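Local coordinates for thiol peroxidase (Mycobacterium tuberculosis, PDB 1XVQ), which reduces hydrogen peroxide and organic hydroperoxides to water and alcohols, probably with electrons from thioredoxin, as a peroxiredoxin of the Tpx subfamily, at residues Ala10-Gly15 with Ile119-Met124; Asp84-Gln89 with Pro103-Arg108; Ala129-Val134 with Thr144-Glu149. All coordinates share one frame; numbering follows the deposited sequence.

Contact 1. Residues Ala10-Gly15 with Ile119-Met124; sequences AINTVG and IADGPM
Ala120 N donates to Asn12 O across 2.9 Å, nearly straight at 170° and in the carbonyl plane, and this is the one direct backbone hydrogen bond between 10-15 and 119-124. It flanks an isolated beta bridge in which Thr13 and Ile119 sit opposite each other, their CA atoms 4.3 Å apart. Backbone bonds between Val14 and Thr118, and between Ile119 and both Gly126 and Leu127, tie the pairing into the surrounding loops.

Water supplies a second, mediated link. Asn12 N donates to the water oxygen at 2.8 Å; the water's own bonds to Ala10 O and Asp121 OD1 are weak. Asp121 reaches this side because its CG is tucked between its own backbone N and carbonyl carbon (chi1 47°), which brings the carboxylate beside Asn12 CB, within reach of the water; the two side chains cross at about a right angle.

Apolar contact is slight: Val14 CG1 rests on Ala120 CB at 4.0 Å, and Ala120 CB also lies 3.5 Å from Asn12 O. Thr13 OG1 has Gly116 O as a partner, with Gly15 O also near.

One straight amide bond is thus the main direct polar tie between the segments; the water adds a weaker link through the Asp121 carboxylate, and apolar contact between them is small.

Contact 2. Residues Asp84-Gln89 with Pro103-Arg108; sequences DLPFAQ and PASAFR
Ser105 OG donates to Asp84 O over 2.6 Å and accepts from Phe107 N at 3.2 Å, the second bond closing an ST turn in segment 103-108, which passes the short helix 86-89 of this thioredoxin-fold protein. Ser105 OG is anti to its own backbone N (chi1 170°), an orientation that carries the hydroxyl across to the 84-89 segment. One oxygen thus joins the two segments and shapes the turn as well.

The tight part of the contact lies around Ser105 and the buried side chain of Gln89. Extended beyond CG, Gln89 brings its amide alongside the 104-105 backbone, and NE2 donates to Ala104 O with an N-H...O angle of 167°. The acceptor lies in the plane of the Gln89 amide, but NE2 stands above the carbonyl plane of Ala104. NE2 has a second partner in Ser82 OG, and this hydroxyl also bonds Asp84 OD1. Closer to the helix backbone, Gln89 CB meets Pro103 CB at 3.6 Å. Pro86 CG packs 3.9 Å from Ser105 CB, while Leu34 and Thr30 also touch the Pro86 ring. The buried Pro86 links this part to the Leu85-Phe107 side, its CD reaching Phe107 obliquely, 3.8 Å from CE2.

Toward solvent the contact becomes purely apolar. The exposed Leu85 lays CD2 over one face of the Phe107 ring, a CH-pi contact 3.8 Å from the centroid and displaced toward the rim at CG. On the opposite face lies Arg108 CG, which leaves the ring between two aliphatic groups.

Contact 3. Residues Ala129-Val134 with Thr144-Glu149; sequences ARAIVV and TELVPE. With YT3 (yttrium (III) ion), chain D.
Val133 and Thr144 lie side by side and point the same way, their CG2 methyls 4.2 Å apart. Both CG2 atoms are anti to their own carbonyl carbon, and Thr144 thereby places OG1 between its backbone N and carbonyl carbon (chi1 66°). Further along the same face Leu146 has CG anti to the backbone N (chi1 163°) and turns CD1 across to the segment leading into the neighbouring strand, where it meets Ala129 CB at 3.7 Å and, more distantly, Ala131 CB.

Except for Ala129, just before it, these residues lie in the antiparallel beta hairpin of strands 131-135 and 141-146, the latter at the edge of the thioredoxin-fold sheet. Ile132 and Glu145 form a hydrogen-bonded pair, Ile132 N to Glu145 O at 2.9 Å and Glu145 N to Ile132 O at 3.0 Å. The side chains of this pair occupy the other face: Ile132 packs on Tyr156 and Ala159 of helix 156-165, and Glu145 OE1 accepts from Asn155 N.

Beyond the strand, Val147 N bonds Arg130 O at 3.2 Å, and a water joins that oxygen to Val147 O. Val147 CG2 touches Arg130 CG at 4.0 Å. From there the arginine chain bends at chi2 (73°) and leads its guanidinium away, to Ile51 O, Tyr156 OH and the ring of Phe52. The Arg130 side chain is about 10 Å from that of Cys60, the predicted peroxidatic cysteine.

From the N terminus, residues 10-15 come first and pair with 119-124, so contact 1 closes a loop of about a hundred residues that takes in strand 47-51 and helix 62-73. Contact 2 is nested within that loop and closes a much shorter one, joining helix 86-89 to the segment ahead of helix 111-114. Contact 3 follows in series, closing the hairpin of strands 131-135 and 141-146. Contacts 1 and 3 touch: Ile11 N probably bonds Pro148 O, and Ile11 CG2 packs against Ala129 CB, so the N-terminal segment meets the open end of the hairpin, where 129 leads in and 148 leads out. Contact 2 stands apart, its centre about 19 Å from each of the others.

Contact 1. Residues Ala10-Gly15 with Ile119-Met124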
loop_
_atom_site.group_PDB
_atom_site.type_symbol
_atom_site.label_atom_id
_atom_site.label_comp_id
_atom_site.label_asym_id
_atom_site.label_seq_id
_atom_site.Cartn_x
_atom_site.Cartn_y
_atom_site.Cartn_z
ATOM N N ALA A 10 -13.660 10.603 -8.455
ATOM C CA ALA A 10 -13.829 9.191 -8.095
ATOM C C ALA A 10 -12.612 8.355 -8.492
ATOM O O ALA A 10 -12.086 8.494 -9.590
ATOM C CB ALA A 10 -15.072 8.637 -8.758
ATOM N N ILE A 11 -12.174 7.485 -7.586
ATOM C CA ILE A 11 -11.030 6.609 -7.854
ATOM C C ILE A 11 -11.568 5.365 -8.558
ATOM O O ILE A 11 -12.530 4.750 -8.097
ATOM C CB ILE A 11 -10.315 6.226 -6.510
ATOM C CG1 ILE A 11 -9.777 7.486 -5.847
ATOM C CG2 ILE A 11 -9.107 5.291 -6.753
ATOM C CD1 ILE A 11 -8.755 8.245 -6.707
ATOM N N ASN A 12 -10.976 5.007 -9.695
ATOM C CA ASN A 12 -11.418 3.823 -10.431
ATOM C C ASN A 12 -10.225 2.899 -10.649
ATOM O O ASN A 12 -9.354 3.204 -11.449
ATOM C CB ASN A 12 -11.983 4.219 -11.805
ATOM C CG ASN A 12 -12.563 3.034 -12.572
ATOM O OD1 ASN A 12 -12.702 3.080 -13.801
ATOM N ND2 ASN A 12 -12.929 1.978 -11.847
ATOM N N THR A 13 -10.176 1.778 -9.940
ATOM C CA THR A 13 -9.071 0.857 -10.126
ATOM C C THR A 13 -9.431 -0.316 -11.035
ATOM O O THR A 13 -10.586 -0.500 -11.426
ATOM C CB THR A 13 -8.584 0.318 -8.778
ATOM O OG1 THR A 13 -9.659 -0.398 -8.161
ATOM C CG2 THR A 13 -8.170 1.464 -7.881
ATOM N N VAL A 14 -8.419 -1.114 -11.359
ATOM C CA VAL A 14 -8.584 -2.271 -12.220
ATOM C C VAL A 14 -9.295 -3.448 -11.573
ATOM O O VAL A 14 -9.699 -4.387 -12.263
ATOM C CB VAL A 14 -7.220 -2.764 -12.773
ATOM C CG1 VAL A 14 -6.595 -1.679 -13.626
ATOM C CG2 VAL A 14 -6.272 -3.112 -11.645
ATOM N N GLY A 15 -9.473 -3.413 -10.259
ATOM C CA GLY A 15 -10.125 -4.542 -9.646
ATOM C C GLY A 15 -10.582 -4.321 -8.236
ATOM O O GLY A 15 -10.730 -3.195 -7.771
ATOM N N ILE A 119 -4.587 2.118 -10.683
ATOM C CA ILE A 119 -5.560 3.102 -11.200
ATOM C C ILE A 119 -5.794 2.825 -12.687
ATOM O O ILE A 119 -4.843 2.686 -13.442
ATOM C CB ILE A 119 -5.035 4.531 -10.990
ATOM C CG1 ILE A 119 -4.950 4.830 -9.487
ATOM C CG2 ILE A 119 -5.962 5.545 -11.733
ATOM C CD1 ILE A 119 -4.035 5.997 -9.137
ATOM N N ALA A 120 -7.068 2.763 -13.108
ATOM C CA ALA A 120 -7.399 2.377 -14.483
ATOM C C ALA A 120 -7.487 3.474 -15.527
ATOM O O ALA A 120 -7.339 3.209 -16.727
ATOM C CB ALA A 120 -8.739 1.576 -14.479
ATOM N N ASP A 121 -7.749 4.685 -15.090
ATOM C CA ASP A 121 -7.894 5.761 -16.059
ATOM C C ASP A 121 -7.398 7.079 -15.518
ATOM O O ASP A 121 -6.964 7.169 -14.379
ATOM C CB ASP A 121 -9.366 5.860 -16.446
ATOM C CG ASP A 121 -10.274 5.840 -15.240
ATOM O OD1 ASP A 121 -9.947 6.515 -14.241
ATOM O OD2 ASP A 121 -11.320 5.148 -15.286
ATOM N N GLY A 122 -7.459 8.125 -16.343
ATOM C CA GLY A 122 -7.028 9.423 -15.883
ATOM C C GLY A 122 -5.526 9.631 -15.963
ATOM O O GLY A 122 -4.795 8.727 -16.366
ATOM N N PRO A 123 -5.029 10.809 -15.572
ATOM C CA PRO A 123 -3.594 11.110 -15.614
ATOM C C PRO A 123 -2.713 10.181 -14.783
ATOM O O PRO A 123 -1.523 10.042 -15.064
ATOM C CB PRO A 123 -3.520 12.559 -15.119
ATOM C CG PRO A 123 -4.709 12.657 -14.190
ATOM C CD PRO A 123 -5.782 11.944 -15.003
ATOM N N MET A 124 -3.303 9.543 -13.782
ATOM C CA MET A 124 -2.539 8.663 -12.896
ATOM C C MET A 124 -2.677 7.202 -13.235
ATOM O O MET A 124 -2.340 6.342 -12.399
ATOM C CB MET A 124 -3.029 8.875 -11.476
ATOM C CG MET A 124 -3.142 10.331 -11.179
ATOM S SD MET A 124 -1.583 10.845 -10.615
ATOM C CE MET A 124 -1.944 10.456 -8.855
HETATM O O HOH W 1 -9.382 6.907 -10.987
#

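Contact 2. Residues Asp84-Gln89 with Pro103-Arg108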
loop_
_atom_site.group_PDB
_atom_site.type_symbol
_atom_site.label_atom_id
_atom_site.label_comp_id
_atom_site.label_asym_id
_atom_site.label_seq_id
_atom_site.Cartn_x
_atom_site.Cartn_y
_atom_site.Cartn_z
ATOM N N ASP A 84 6.798 3.775 -7.908
ATOM C CA ASP A 84 8.073 4.469 -8.067
ATOM C C ASP A 84 9.175 3.415 -8.146
ATOM O O ASP A 84 9.061 2.345 -7.540
ATOM C CB ASP A 84 8.396 5.356 -6.857
ATOM C CG ASP A 84 7.345 6.400 -6.575
ATOM O OD1 ASP A 84 6.615 6.267 -5.565
ATOM O OD2 ASP A 84 7.254 7.383 -7.336
ATOM N N LEU A 85 10.247 3.709 -8.877
ATOM C CA LEU A 85 11.348 2.760 -8.958
ATOM C C LEU A 85 12.025 2.779 -7.586
ATOM O O LEU A 85 11.899 3.762 -6.840
ATOM C CB LEU A 85 12.374 3.182 -10.020
ATOM C CG LEU A 85 11.915 3.132 -11.479
ATOM C CD1 LEU A 85 13.130 3.298 -12.393
ATOM C CD2 LEU A 85 11.214 1.823 -11.758
ATOM N N PRO A 86 12.760 1.705 -7.250
ATOM C CA PRO A 86 13.447 1.626 -5.956
ATOM C C PRO A 86 14.325 2.850 -5.696
ATOM O O PRO A 86 14.380 3.364 -4.566
ATOM C CB PRO A 86 14.268 0.353 -6.084
ATOM C CG PRO A 86 13.417 -0.518 -6.910
ATOM C CD PRO A 86 12.909 0.441 -7.990
ATOM N N PHE A 87 14.986 3.319 -6.751
ATOM C CA PHE A 87 15.881 4.464 -6.653
ATOM C C PHE A 87 15.200 5.691 -6.059
ATOM O O PHE A 87 15.810 6.425 -5.287
ATOM C CB PHE A 87 16.457 4.829 -8.036
ATOM C CG PHE A 87 16.842 3.646 -8.870
ATOM C CD1 PHE A 87 17.760 2.707 -8.401
ATOM C CD2 PHE A 87 16.253 3.445 -10.125
ATOM C CE1 PHE A 87 18.087 1.579 -9.159
ATOM C CE2 PHE A 87 16.575 2.324 -10.886
ATOM C CZ PHE A 87 17.488 1.388 -10.409
ATOM N N ALA A 88 13.939 5.910 -6.406
ATOM C CA ALA A 88 13.208 7.076 -5.929
ATOM C C ALA A 88 12.473 6.906 -4.609
ATOM O O ALA A 88 11.944 7.885 -4.075
ATOM C CB ALA A 88 12.223 7.503 -6.972
ATOM N N GLN A 89 12.422 5.683 -4.088
ATOM C CA GLN A 89 11.678 5.449 -2.844
ATOM C C GLN A 89 12.404 5.771 -1.545
ATOM O O GLN A 89 11.783 5.839 -0.473
ATOM C CB GLN A 89 11.177 4.015 -2.801
ATOM C CG GLN A 89 10.070 3.763 -3.828
ATOM C CD GLN A 89 9.458 2.392 -3.682
ATOM O OE1 GLN A 89 10.168 1.389 -3.631
ATOM N NE2 GLN A 89 8.133 2.338 -3.605
ATOM N N PRO A 103 10.295 0.758 2.097
ATOM C CA PRO A 103 9.609 0.968 0.818
ATOM C C PRO A 103 9.743 -0.268 -0.055
ATOM O O PRO A 103 10.719 -1.023 0.047
ATOM C CB PRO A 103 10.367 2.144 0.216
ATOM C CG PRO A 103 11.789 1.825 0.623
ATOM C CD PRO A 103 11.616 1.423 2.098
ATOM N N ALA A 104 8.760 -0.496 -0.926
ATOM C CA ALA A 104 8.819 -1.633 -1.831
ATOM C C ALA A 104 8.170 -1.126 -3.114
ATOM O O ALA A 104 7.136 -0.471 -3.076
ATOM C CB ALA A 104 8.050 -2.808 -1.287
ATOM N N SER A 105 8.783 -1.456 -4.238
ATOM C CA SER A 105 8.316 -1.002 -5.546
ATOM C C SER A 105 7.627 -2.110 -6.345
ATOM O O SER A 105 8.118 -3.236 -6.411
ATOM C CB SER A 105 9.519 -0.469 -6.334
ATOM O OG SER A 105 9.176 -0.231 -7.690
ATOM N N ALA A 106 6.497 -1.764 -6.972
ATOM C CA ALA A 106 5.732 -2.694 -7.805
ATOM C C ALA A 106 6.033 -2.482 -9.295
ATOM O O ALA A 106 5.252 -2.925 -10.129
ATOM C CB ALA A 106 4.208 -2.466 -7.581
ATOM N N PHE A 107 7.150 -1.836 -9.628
ATOM C CA PHE A 107 7.415 -1.512 -11.028
ATOM C C PHE A 107 7.508 -2.698 -11.984
ATOM O O PHE A 107 7.192 -2.558 -13.164
ATOM C CB PHE A 107 8.653 -0.602 -11.139
ATOM C CG PHE A 107 9.958 -1.334 -11.320
ATOM C CD1 PHE A 107 10.446 -1.598 -12.595
ATOM C CD2 PHE A 107 10.706 -1.720 -10.211
ATOM C CE1 PHE A 107 11.682 -2.238 -12.773
ATOM C CE2 PHE A 107 11.950 -2.357 -10.377
ATOM C CZ PHE A 107 12.431 -2.610 -11.662
ATOM N N ARG A 108 7.899 -3.877 -11.476
ATOM C CA ARG A 108 7.997 -5.036 -12.360
ATOM C C ARG A 108 7.292 -6.303 -11.879
ATOM O O ARG A 108 7.694 -7.414 -12.208
ATOM C CB ARG A 108 9.484 -5.313 -12.696
ATOM C CG ARG A 108 10.339 -5.678 -11.481
ATOM C CD ARG A 108 11.768 -6.056 -11.917
ATOM N NE ARG A 108 12.642 -6.303 -10.767
ATOM C CZ ARG A 108 13.958 -6.077 -10.755
ATOM N NH1 ARG A 108 14.567 -5.590 -11.832
ATOM N NH2 ARG A 108 14.667 -6.366 -9.671
#

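Contact 3. Residues Ala129-Val134 with Thr144-Glu149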
loop_
_atom_site.group_PDB
_atom_site.type_symbol
_atom_site.label_atom_id
_atom_site.label_comp_id
_atom_site.label_asym_id
_atom_site.label_seq_id
_atom_site.Cartn_x
_atom_site.Cartn_y
_atom_site.Cartn_z
ATOM N N ALA A 129 -3.464 3.206 -6.500
ATOM C CA ALA A 129 -4.320 4.152 -5.765
ATOM C C ALA A 129 -3.995 4.170 -4.271
ATOM O O ALA A 129 -3.488 3.171 -3.715
ATOM C CB ALA A 129 -5.780 3.784 -5.946
ATOM N N ARG A 130 -4.287 5.297 -3.616
ATOM C CA ARG A 130 -4.060 5.387 -2.163
ATOM C C ARG A 130 -4.945 4.308 -1.494
ATOM O O ARG A 130 -6.168 4.269 -1.671
ATOM C CB ARG A 130 -4.463 6.750 -1.630
ATOM C CG ARG A 130 -4.072 6.921 -0.146
ATOM C CD ARG A 130 -2.562 7.099 0.038
ATOM N NE ARG A 130 -2.193 7.223 1.458
ATOM C CZ ARG A 130 -1.812 6.209 2.236
ATOM N NH1 ARG A 130 -1.726 4.957 1.759
ATOM N NH2 ARG A 130 -1.522 6.437 3.515
ATOM N N ALA A 131 -4.324 3.432 -0.718
ATOM C CA ALA A 131 -5.072 2.341 -0.115
ATOM C C ALA A 131 -4.282 1.752 1.033
ATOM O O ALA A 131 -3.076 1.956 1.144
ATOM C CB ALA A 131 -5.299 1.260 -1.163
ATOM N N ILE A 132 -4.992 1.020 1.873
ATOM C CA ILE A 132 -4.377 0.355 3.005
ATOM C C ILE A 132 -4.864 -1.077 3.056
ATOM O O ILE A 132 -6.059 -1.348 2.947
ATOM C CB ILE A 132 -4.715 1.072 4.352
ATOM C CG1 ILE A 132 -3.870 2.365 4.469
ATOM C CG2 ILE A 132 -4.413 0.156 5.528
ATOM C CD1 ILE A 132 -4.198 3.250 5.695
ATOM N N VAL A 133 -3.925 -2.010 3.183
ATOM C CA VAL A 133 -4.307 -3.403 3.342
ATOM C C VAL A 133 -3.524 -3.919 4.530
ATOM O O VAL A 133 -2.319 -3.767 4.578
ATOM C CB VAL A 133 -3.964 -4.260 2.097
ATOM C CG1 VAL A 133 -4.194 -5.754 2.410
ATOM C CG2 VAL A 133 -4.827 -3.823 0.927
ATOM N N VAL A 134 -4.230 -4.514 5.488
ATOM C CA VAL A 134 -3.580 -5.094 6.660
ATOM C C VAL A 134 -3.680 -6.599 6.559
ATOM O O VAL A 134 -4.761 -7.158 6.320
ATOM C CB VAL A 134 -4.233 -4.634 7.991
ATOM C CG1 VAL A 134 -3.573 -5.375 9.190
ATOM C CG2 VAL A 134 -4.063 -3.121 8.143
ATOM N N THR A 144 -9.185 -3.737 4.794
ATOM C CA THR A 144 -8.832 -3.044 3.577
ATOM C C THR A 144 -9.582 -1.722 3.469
ATOM O O THR A 144 -10.653 -1.544 4.046
ATOM C CB THR A 144 -9.184 -3.835 2.279
ATOM O OG1 THR A 144 -10.615 -3.962 2.153
ATOM C CG2 THR A 144 -8.557 -5.189 2.286
ATOM N N GLU A 145 -8.952 -0.778 2.791
ATOM C CA GLU A 145 -9.602 0.487 2.483
ATOM C C GLU A 145 -9.008 1.016 1.205
ATOM O O GLU A 145 -7.810 1.278 1.134
ATOM C CB GLU A 145 -9.416 1.580 3.551
ATOM C CG GLU A 145 -10.219 2.838 3.116
ATOM C CD GLU A 145 -9.899 4.107 3.870
ATOM O OE1 GLU A 145 -8.905 4.147 4.624
ATOM O OE2 GLU A 145 -10.656 5.094 3.681
ATOM N N LEU A 146 -9.843 1.158 0.182
ATOM C CA LEU A 146 -9.380 1.764 -1.065
ATOM C C LEU A 146 -10.010 3.138 -0.931
ATOM O O LEU A 146 -11.243 3.245 -0.982
ATOM C CB LEU A 146 -9.982 1.051 -2.280
ATOM C CG LEU A 146 -9.875 1.876 -3.582
ATOM C CD1 LEU A 146 -8.412 2.036 -3.977
ATOM C CD2 LEU A 146 -10.661 1.188 -4.703
ATOM N N VAL A 147 -9.199 4.170 -0.728
ATOM C CA VAL A 147 -9.764 5.496 -0.543
ATOM C C VAL A 147 -10.567 5.825 -1.803
ATOM O O VAL A 147 -10.031 5.862 -2.901
ATOM C CB VAL A 147 -8.670 6.527 -0.281
ATOM C CG1 VAL A 147 -9.306 7.894 -0.007
ATOM C CG2 VAL A 147 -7.822 6.099 0.915
ATOM N N PRO A 148 -11.886 6.042 -1.647
ATOM C CA PRO A 148 -12.796 6.345 -2.750
ATOM C C PRO A 148 -12.617 7.640 -3.518
ATOM O O PRO A 148 -13.042 7.719 -4.661
ATOM C CB PRO A 148 -14.165 6.285 -2.078
ATOM C CG PRO A 148 -13.870 6.896 -0.776
ATOM C CD PRO A 148 -12.610 6.137 -0.367
ATOM N N GLU A 149 -12.027 8.654 -2.908
ATOM C CA GLU A 149 -11.860 9.911 -3.626
ATOM C C GLU A 149 -10.440 10.385 -3.548
ATOM O O GLU A 149 -9.724 10.066 -2.604
ATOM C CB GLU A 149 -12.762 10.993 -3.058
ATOM C CG GLU A 149 -14.184 10.633 -3.061
ATOM C CD GLU A 149 -14.962 11.526 -2.119
ATOM O OE1 GLU A 149 -16.137 11.231 -1.913
ATOM O OE2 GLU A 149 -14.389 12.503 -1.587
HETATM Y Y YT3 D . -17.760 12.876 -2.130
HETATM O O HOH W 2 -7.446 5.859 -3.569
#